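Local coordinates for catalase (Exiguobacterium oxidotolerans, PDB 2J2M), which catalyses the breakdown of hydrogen peroxide to water and oxygen, using a protoporphyrin IX haem as its cofactor, at residues A92-V97 with P256-F261. Residues are numbered along the deposited sequence; the frame is centred on the assembly and turned at random.
Sequences ARFSTV and PEWDLF. With HEM (protoporphyrin IX containing Fe), chain E.
Arg-93 NH1 donates to O2A of a haem propionate over 3.1 Å, with an N-H...O angle of 155°, and the carboxylate oxygen sits at the edge of the guanidinium, near its plane. NH1 is shared with the backbone O of His-56, so two acceptors fix the rotation of the group. With CG anti to the backbone N (chi1 -179°) and the chain extended to NE, the side chain passes across the carboxylate end of the propionate and curves round O2A, bringing Arg-93 CD to 3.3 Å from haem O2A. Arg-53 and Gln-343 also bond the haem; an alanine in place of Arg-93 would probably leave this propionate short of a charged partner and freer to turn.

The next residue carries the contact between the strands. Phe-94 and Trp-258 approach from opposite directions, and Phe-94 CZ meets Trp-258 CH2 at 3.6 Å. With centroids 5.2 Å apart and planes tilted by 32°, the rings meet obliquely. Phe-113 meets both rings edge-to-face, while Trp-258 NE1 is satisfied by the backbone O of Met-193, which holds the indole from its other end. Both rings are buried and also touch Leu-299 of strand 292-302. Strands 87-95 and 257-265, which are not neighbours in the sheet, thus meet through one aromatic pair, extended by Phe-113, inside the antiparallel beta-barrel of the catalase fold, while Arg-93 belongs to the haem pocket.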
# COMPACT_ATOMS: atom_id res chain seq x y z
N ALA A 92 -27.17 -3.11 1.81
CA ALA A 92 -27.28 -3.21 0.37
C ALA A 92 -26.52 -2.10 -0.34
O ALA A 92 -26.36 -1.02 0.22
CB ALA A 92 -28.75 -3.20 -0.05
N ARG A 93 -26.05 -2.39 -1.54
CA ARG A 93 -25.37 -1.40 -2.38
C ARG A 93 -25.81 -1.60 -3.82
O ARG A 93 -25.73 -2.71 -4.35
CB ARG A 93 -23.82 -1.48 -2.27
CG ARG A 93 -23.09 -0.42 -3.13
CD ARG A 93 -21.58 -0.31 -2.84
NE ARG A 93 -20.89 0.82 -3.50
CZ ARG A 93 -20.50 0.85 -4.79
NH1 ARG A 93 -20.78 -0.18 -5.61
NH2 ARG A 93 -19.85 1.92 -5.28
N PHE A 94 -26.27 -0.52 -4.43
CA PHE A 94 -26.69 -0.50 -5.81
C PHE A 94 -25.71 0.39 -6.53
O PHE A 94 -25.10 1.25 -5.92
CB PHE A 94 -28.12 0.05 -5.91
CG PHE A 94 -29.12 -0.71 -5.07
CD1 PHE A 94 -29.71 -0.10 -3.95
CD2 PHE A 94 -29.43 -2.05 -5.35
CE1 PHE A 94 -30.62 -0.82 -3.16
CE2 PHE A 94 -30.34 -2.76 -4.58
CZ PHE A 94 -30.93 -2.15 -3.48
N SER A 95 -25.52 0.17 -7.82
CA SER A 95 -24.38 0.75 -8.52
C SER A 95 -24.58 0.76 -10.02
O SER A 95 -25.46 0.06 -10.51
CB SER A 95 -23.08 -0.01 -8.16
OG SER A 95 -23.18 -1.38 -8.49
N THR A 96 -23.81 1.59 -10.73
CA THR A 96 -23.66 1.42 -12.17
C THR A 96 -22.42 0.55 -12.36
O THR A 96 -21.98 -0.02 -11.39
CB THR A 96 -23.51 2.75 -12.93
OG1 THR A 96 -22.45 3.52 -12.35
CG2 THR A 96 -24.81 3.52 -12.89
N VAL A 97 -21.88 0.44 -13.57
CA VAL A 97 -20.76 -0.46 -13.85
C VAL A 97 -19.49 0.24 -14.34
O VAL A 97 -18.44 0.17 -13.69
CB VAL A 97 -21.12 -1.60 -14.91
CG1 VAL A 97 -19.90 -2.54 -15.18
CG2 VAL A 97 -22.33 -2.41 -14.45
N PRO A 256 -37.76 1.60 0.49
CA PRO A 256 -37.68 0.70 -0.66
C PRO A 256 -37.77 -0.78 -0.20
O PRO A 256 -37.09 -1.16 0.76
CB PRO A 256 -36.29 1.00 -1.23
CG PRO A 256 -35.96 2.34 -0.74
CD PRO A 256 -36.55 2.42 0.61
N GLU A 257 -38.59 -1.57 -0.89
CA GLU A 257 -38.78 -2.96 -0.55
C GLU A 257 -38.70 -3.79 -1.80
O GLU A 257 -39.10 -3.34 -2.85
CB GLU A 257 -40.15 -3.18 0.10
CG GLU A 257 -40.36 -2.43 1.42
CD GLU A 257 -41.45 -3.04 2.31
OE1 GLU A 257 -42.45 -3.58 1.80
OE2 GLU A 257 -41.29 -2.97 3.54
N TRP A 258 -38.18 -5.01 -1.68
CA TRP A 258 -38.22 -5.97 -2.78
C TRP A 258 -38.62 -7.33 -2.23
O TRP A 258 -38.26 -7.70 -1.10
CB TRP A 258 -36.83 -6.17 -3.43
CG TRP A 258 -36.25 -5.04 -4.22
CD1 TRP A 258 -36.10 -4.99 -5.58
CD2 TRP A 258 -35.68 -3.83 -3.71
NE1 TRP A 258 -35.49 -3.80 -5.95
CE2 TRP A 258 -35.23 -3.07 -4.82
CE3 TRP A 258 -35.51 -3.30 -2.42
CZ2 TRP A 258 -34.62 -1.83 -4.67
CZ3 TRP A 258 -34.92 -2.07 -2.28
CH2 TRP A 258 -34.47 -1.34 -3.39
N ASP A 259 -39.33 -8.10 -3.07
CA ASP A 259 -39.52 -9.52 -2.78
C ASP A 259 -38.46 -10.45 -3.40
O ASP A 259 -38.06 -10.26 -4.55
CB ASP A 259 -40.94 -9.93 -3.15
CG ASP A 259 -41.96 -9.22 -2.32
OD1 ASP A 259 -42.36 -8.11 -2.72
OD2 ASP A 259 -42.33 -9.72 -1.24
N LEU A 260 -38.00 -11.42 -2.63
CA LEU A 260 -37.04 -12.44 -3.11
C LEU A 260 -37.75 -13.75 -3.53
O LEU A 260 -38.47 -14.36 -2.74
CB LEU A 260 -35.98 -12.76 -2.05
CG LEU A 260 -34.87 -13.77 -2.37
CD1 LEU A 260 -33.87 -13.22 -3.41
CD2 LEU A 260 -34.13 -14.17 -1.11
N PHE A 261 -37.52 -14.15 -4.78
CA PHE A 261 -38.04 -15.38 -5.29
C PHE A 261 -36.87 -16.28 -5.69
O PHE A 261 -35.73 -15.82 -5.91
CB PHE A 261 -38.93 -15.15 -6.52
CG PHE A 261 -40.21 -14.38 -6.25
CD1 PHE A 261 -41.43 -15.04 -6.17
CD2 PHE A 261 -40.19 -12.98 -6.14
CE1 PHE A 261 -42.62 -14.35 -5.95
CE2 PHE A 261 -41.38 -12.26 -5.90
CZ PHE A 261 -42.59 -12.94 -5.81
CHA HEM E . -18.05 -5.51 -8.78
CHB HEM E . -22.03 -7.68 -10.60
CHC HEM E . -19.18 -10.40 -13.40
CHD HEM E . -15.27 -8.75 -11.13
C1A HEM E . -19.38 -5.88 -8.99
C2A HEM E . -20.56 -5.38 -8.29
C3A HEM E . -21.66 -5.98 -8.80
C4A HEM E . -21.21 -6.88 -9.84
CMA HEM E . -23.14 -5.79 -8.40
CAA HEM E . -20.51 -4.30 -7.17
CBA HEM E . -20.43 -4.90 -5.77
CGA HEM E . -20.46 -3.74 -4.80
O1A HEM E . -19.43 -3.46 -4.13
O2A HEM E . -21.52 -3.05 -4.73
C1B HEM E . -21.61 -8.66 -11.47
C2B HEM E . -22.44 -9.68 -12.08
C3B HEM E . -21.63 -10.42 -12.85
C4B HEM E . -20.29 -9.89 -12.75
CMB HEM E . -23.96 -9.92 -11.85
CAB HEM E . -22.00 -11.66 -13.68
CBB HEM E . -23.13 -11.72 -14.39
C1C HEM E . -17.88 -10.28 -12.99
C2C HEM E . -16.76 -11.11 -13.40
C3C HEM E . -15.68 -10.63 -12.74
C4C HEM E . -16.09 -9.50 -11.92
CMC HEM E . -16.80 -12.32 -14.37
CAC HEM E . -14.22 -11.13 -12.83
CBC HEM E . -13.82 -12.25 -12.21
C1D HEM E . -15.61 -7.70 -10.30
C2D HEM E . -14.68 -6.94 -9.50
C3D HEM E . -15.55 -5.93 -8.75
C4D HEM E . -16.92 -6.18 -9.19
CMD HEM E . -13.13 -7.15 -9.38
CAD HEM E . -15.09 -4.87 -7.74
CBD HEM E . -15.46 -5.38 -6.34
CGD HEM E . -14.78 -4.59 -5.24
O1D HEM E . -13.85 -3.75 -5.48
O2D HEM E . -15.17 -4.83 -4.07
NA HEM E . -19.83 -6.80 -9.92
NB HEM E . -20.31 -8.81 -11.90
NC HEM E . -17.44 -9.33 -12.09
ND HEM E . -16.90 -7.23 -10.08
FE HEM E . -18.61 -8.24 -10.77